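Local coordinates for thymidylate synthase ThyX (Streptomyces cacaoi subsp. asoensis, PDB 4P5A), which methylates UMP and dUMP, as an FAD-binding homotetramer of the ThyX family, at the interface of chains A and B. Numbering follows the deposited sequence. Chains: chain A/B, Thymidylate synthase ThyX.

The interface of chains A and B. Residues chain A 143-144, 147-148, 150-151, 154, 168; chain B 140-141, 143-144, 147-148.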
ATOM      1  N   ARG A 143      -4.238 -26.272  32.003  1.00 20.36           N
ATOM      2  CA  ARG A 143      -3.197 -26.106  33.035  1.00 20.80           C
ATOM      3  C   ARG A 143      -2.339 -24.846  32.671  1.00 19.39           C
ATOM      4  O   ARG A 143      -1.987 -24.007  33.511  1.00 18.10           O
ATOM      5  CB  ARG A 143      -2.286 -27.333  32.972  1.00 23.27           C
ATOM      6  CG  ARG A 143      -1.129 -27.293  33.969  1.00 27.79           C
ATOM      7  CD  ARG A 143      -1.715 -27.791  35.259  1.00 39.96           C
ATOM      8  NE  ARG A 143      -1.051 -27.139  36.394  1.00 48.80           N
ATOM      9  CZ  ARG A 143      -1.530 -26.067  37.042  1.00 48.23           C
ATOM     10  NH1 ARG A 143      -2.689 -25.483  36.687  1.00 44.81           N
ATOM     11  NH2 ARG A 143      -0.844 -25.592  38.061  1.00 44.83           N
ATOM     12  N   ALA A 144      -1.923 -24.828  31.421  1.00 19.96           N
ATOM     13  CA  ALA A 144      -1.014 -23.762  30.967  1.00 18.01           C
ATOM     14  C   ALA A 144      -1.733 -22.438  31.049  1.00 18.42           C
ATOM     15  O   ALA A 144      -1.148 -21.472  31.503  1.00 19.17           O
ATOM     16  CB  ALA A 144      -0.585 -24.041  29.537  1.00 20.09           C
ATOM     17  N   VAL A 147      -2.216 -21.295  34.714  1.00 17.57           N
ATOM     18  CA  VAL A 147      -0.990 -20.770  35.309  1.00 17.18           C
ATOM     19  C   VAL A 147      -0.664 -19.373  34.723  1.00 16.89           C
ATOM     20  O   VAL A 147      -0.363 -18.413  35.462  1.00 14.89           O
ATOM     21  CB  VAL A 147       0.158 -21.712  35.143  1.00 18.02           C
ATOM     22  CG1 VAL A 147       1.482 -21.007  35.489  1.00 17.45           C
ATOM     23  CG2 VAL A 147      -0.107 -22.928  36.084  1.00 16.18           C
ATOM     24  N   ALA A 148      -0.744 -19.294  33.394  1.00 15.38           N
ATOM     25  CA  ALA A 148      -0.486 -17.947  32.767  1.00 14.25           C
ATOM     26  C   ALA A 148      -1.398 -16.845  33.379  1.00 14.71           C
ATOM     27  O   ALA A 148      -0.945 -15.707  33.696  1.00 14.96           O
ATOM     28  CB  ALA A 148      -0.670 -18.033  31.202  1.00 11.94           C
ATOM     29  N   GLU A 150      -3.056 -16.755  36.236  1.00 17.68           N
ATOM     30  CA  GLU A 150      -2.717 -16.564  37.649  1.00 17.82           C
ATOM     31  C   GLU A 150      -1.488 -15.692  37.823  1.00 17.84           C
ATOM     32  O   GLU A 150      -1.537 -14.731  38.644  1.00 18.07           O
ATOM     33  CB  GLU A 150      -2.446 -17.928  38.275  1.00 19.02           C
ATOM     34  CG  GLU A 150      -1.946 -17.868  39.737  1.00 23.60           C
ATOM     35  CD  GLU A 150      -1.537 -19.308  40.199  1.00 33.59           C
ATOM     36  OE1 GLU A 150      -2.114 -20.340  39.708  1.00 39.63           O
ATOM     37  OE2 GLU A 150      -0.596 -19.413  40.969  1.00 35.34           O
ATOM     38  N   GLU A 151      -0.433 -15.899  37.008  1.00 15.29           N
ATOM     39  CA  GLU A 151       0.740 -15.061  37.087  1.00 16.30           C
ATOM     40  C   GLU A 151       0.448 -13.642  36.500  1.00 14.75           C
ATOM     41  O   GLU A 151       0.972 -12.676  37.018  1.00 18.53           O
ATOM     42  CB  GLU A 151       1.909 -15.632  36.289  1.00 14.36           C
ATOM     43  CG  GLU A 151       2.374 -16.988  36.878  1.00 16.89           C
ATOM     44  CD  GLU A 151       2.828 -16.868  38.392  1.00 25.29           C
ATOM     45  OE1 GLU A 151       3.068 -15.740  38.970  1.00 21.57           O
ATOM     46  OE2 GLU A 151       2.896 -17.963  39.007  1.00 26.08           O
ATOM     47  N   ARG A 154      -1.264 -11.857  39.154  1.00 19.43           N
ATOM     48  CA  ARG A 154      -0.373 -11.613  40.304  1.00 19.93           C
ATOM     49  C   ARG A 154       0.508 -10.389  40.039  1.00 19.67           C
ATOM     50  O   ARG A 154       0.710  -9.508  40.890  1.00 18.15           O
ATOM     51  CB  ARG A 154       0.488 -12.863  40.575  1.00 21.10           C
ATOM     52  CG  ARG A 154       1.157 -12.829  41.925  1.00 28.05           C
ATOM     53  CD  ARG A 154       2.300 -13.823  42.013  1.00 23.43           C
ATOM     54  NE  ARG A 154       2.068 -15.219  41.553  1.00 29.56           N
ATOM     55  CZ  ARG A 154       1.362 -16.177  42.161  1.00 27.03           C
ATOM     56  NH1 ARG A 154       0.746 -15.987  43.344  0.88 27.88           N
ATOM     57  NH2 ARG A 154       1.298 -17.378  41.587  1.00 30.64           N
ATOM     58  N   VAL A 168       3.180 -12.979  29.956  1.00 12.96           N
ATOM     59  CA  VAL A 168       2.954 -14.397  30.284  1.00 13.59           C
ATOM     60  C   VAL A 168       1.739 -14.959  29.616  1.00 13.29           C
ATOM     61  O   VAL A 168       1.451 -16.157  29.734  1.00 13.87           O
ATOM     62  CB  VAL A 168       2.815 -14.591  31.841  1.00 13.69           C
ATOM     63  CG1 VAL A 168       4.151 -14.152  32.541  1.00 14.65           C
ATOM     64  CG2 VAL A 168       1.571 -13.854  32.371  1.00 14.11           C
TER
ATOM     65  N   SER B 140       7.518 -14.782  38.266  1.00 19.17           N
ATOM     66  CA  SER B 140       6.253 -15.162  37.672  1.00 19.82           C
ATOM     67  C   SER B 140       6.436 -15.638  36.242  1.00 17.86           C
ATOM     68  O   SER B 140       5.767 -16.621  35.818  1.00 18.03           O
ATOM     69  CB  SER B 140       5.313 -13.972  37.626  1.00 20.29           C
ATOM     70  OG  SER B 140       4.837 -13.648  38.914  1.00 25.19           O
ATOM     71  N   ALA B 141       7.292 -14.914  35.510  1.00 16.40           N
ATOM     72  CA  ALA B 141       7.497 -15.265  34.068  1.00 18.09           C
ATOM     73  C   ALA B 141       8.132 -16.653  34.007  1.00 20.24           C
ATOM     74  O   ALA B 141       7.683 -17.520  33.270  1.00 19.02           O
ATOM     75  CB  ALA B 141       8.352 -14.232  33.401  1.00 18.39           C
ATOM     76  N   ARG B 143       7.841 -19.108  36.021  1.00 16.98           N
ATOM     77  CA  ARG B 143       6.937 -20.187  36.357  1.00 19.90           C
ATOM     78  C   ARG B 143       5.941 -20.413  35.194  1.00 18.23           C
ATOM     79  O   ARG B 143       5.643 -21.552  34.773  1.00 16.97           O
ATOM     80  CB  ARG B 143       6.170 -19.810  37.630  1.00 19.25           C
ATOM     81  CG  ARG B 143       5.478 -20.947  38.321  1.00 26.65           C
ATOM     82  CD  ARG B 143       4.073 -20.966  37.961  1.00 28.12           C
ATOM     83  NE  ARG B 143       3.244 -21.970  38.624  1.00 24.06           N
ATOM     84  CZ  ARG B 143       2.145 -21.691  39.295  1.00 26.63           C
ATOM     85  NH1 ARG B 143       1.769 -20.421  39.481  1.00 27.07           N
ATOM     86  NH2 ARG B 143       1.419 -22.693  39.810  1.00 28.99           N
ATOM     87  N   ALA B 144       5.406 -19.324  34.710  1.00 19.28           N
ATOM     88  CA  ALA B 144       4.433 -19.445  33.569  1.00 16.46           C
ATOM     89  C   ALA B 144       5.111 -20.038  32.338  1.00 15.22           C
ATOM     90  O   ALA B 144       4.505 -20.898  31.687  1.00 16.28           O
ATOM     91  CB  ALA B 144       3.908 -18.141  33.301  1.00 17.19           C
ATOM     92  N   VAL B 147       5.689 -23.915  32.676  1.00 16.59           N
ATOM     93  CA  VAL B 147       4.506 -24.728  32.504  1.00 16.04           C
ATOM     94  C   VAL B 147       4.039 -24.694  31.042  1.00 16.46           C
ATOM     95  O   VAL B 147       3.748 -25.736  30.483  1.00 17.20           O
ATOM     96  CB  VAL B 147       3.382 -24.181  33.370  1.00 16.53           C
ATOM     97  CG1 VAL B 147       1.969 -24.752  33.028  1.00 17.12           C
ATOM     98  CG2 VAL B 147       3.742 -24.493  34.846  1.00 19.62           C
ATOM     99  N   ALA B 148       4.117 -23.516  30.409  1.00 14.17           N
ATOM    100  CA  ALA B 148       3.758 -23.463  28.973  1.00 14.37           C
ATOM    101  C   ALA B 148       4.618 -24.407  28.155  1.00 14.66           C
ATOM    102  O   ALA B 148       4.108 -25.177  27.300  1.00 14.91           O
ATOM    103  CB  ALA B 148       3.900 -21.981  28.476  1.00 14.16           C
TER
HETATM  104  O   HOH W   1       1.792 -20.775  31.452  1.00 25.67           O
HETATM  105  O   HOH W   2       0.001 -21.974  42.155  1.00 28.61           O
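Two copies of helix 131-157, one from chain A and one from chain B of the ThyX tetramer, pack about a two-fold axis, with small residues in contact and a charged network at one side that is likely to help fix their register. In the polar part, A:Glu151 is central. Its CG lies anti to the carbonyl carbon and the chain bends at chi2 (-59°), turning the carboxylate toward chain B. B:Ser140 OG donates its hydroxyl to A:Glu151 OE1 at 2.7 Å. B:Arg143 NH1 reaches A:Glu151 OE2, also at 2.7 Å, on the anti lone pair. From its own helix, A:Arg154 grips the carboxylate side-on, NE to A:Glu151 OE1 at 2.8 Å and NH2 to A:Glu151 OE2, so each oxygen accepts at least two bonds. The same B:Arg143 NH1 makes a nearly straight bond of 3.0 Å to A:Glu150 OE2, arriving from above that carboxylate's plane. Such paired carboxylates would probably offset the charge of the two arginines. An alanine in place of A:Glu151 would remove the carboxylate that B:Ser140, B:Arg143 and A:Arg154 share, and would probably leave the B:Arg143 guanidinium less firmly held and weaken the pairing of the helices.

Water 2 links A:Glu150 OE2 to B:Arg143 NH2, and water 1 bridges the carbonyl oxygens of A:Ala144 and B:Ala144.

The apolar contacts lie beside this network. A:Val147 CG1, anti to the backbone N, lies over one face of the B:Arg143 guanidinium near its rim and touches B:Arg143 CD at 3.6 Å. B:Val147 CG1 meets A:Ala144 CA at 3.8 Å, and A:Val168 CG1 rests on B:Ala141 CA.

Helix 131-157 of each subunit supplies nearly all of this, joined by A:Val168 from 3-10 helix 166-168; the centre of the patch lies about 28 Å from A:Arg193, the predicted catalytic arginine, suggesting a role in assembly.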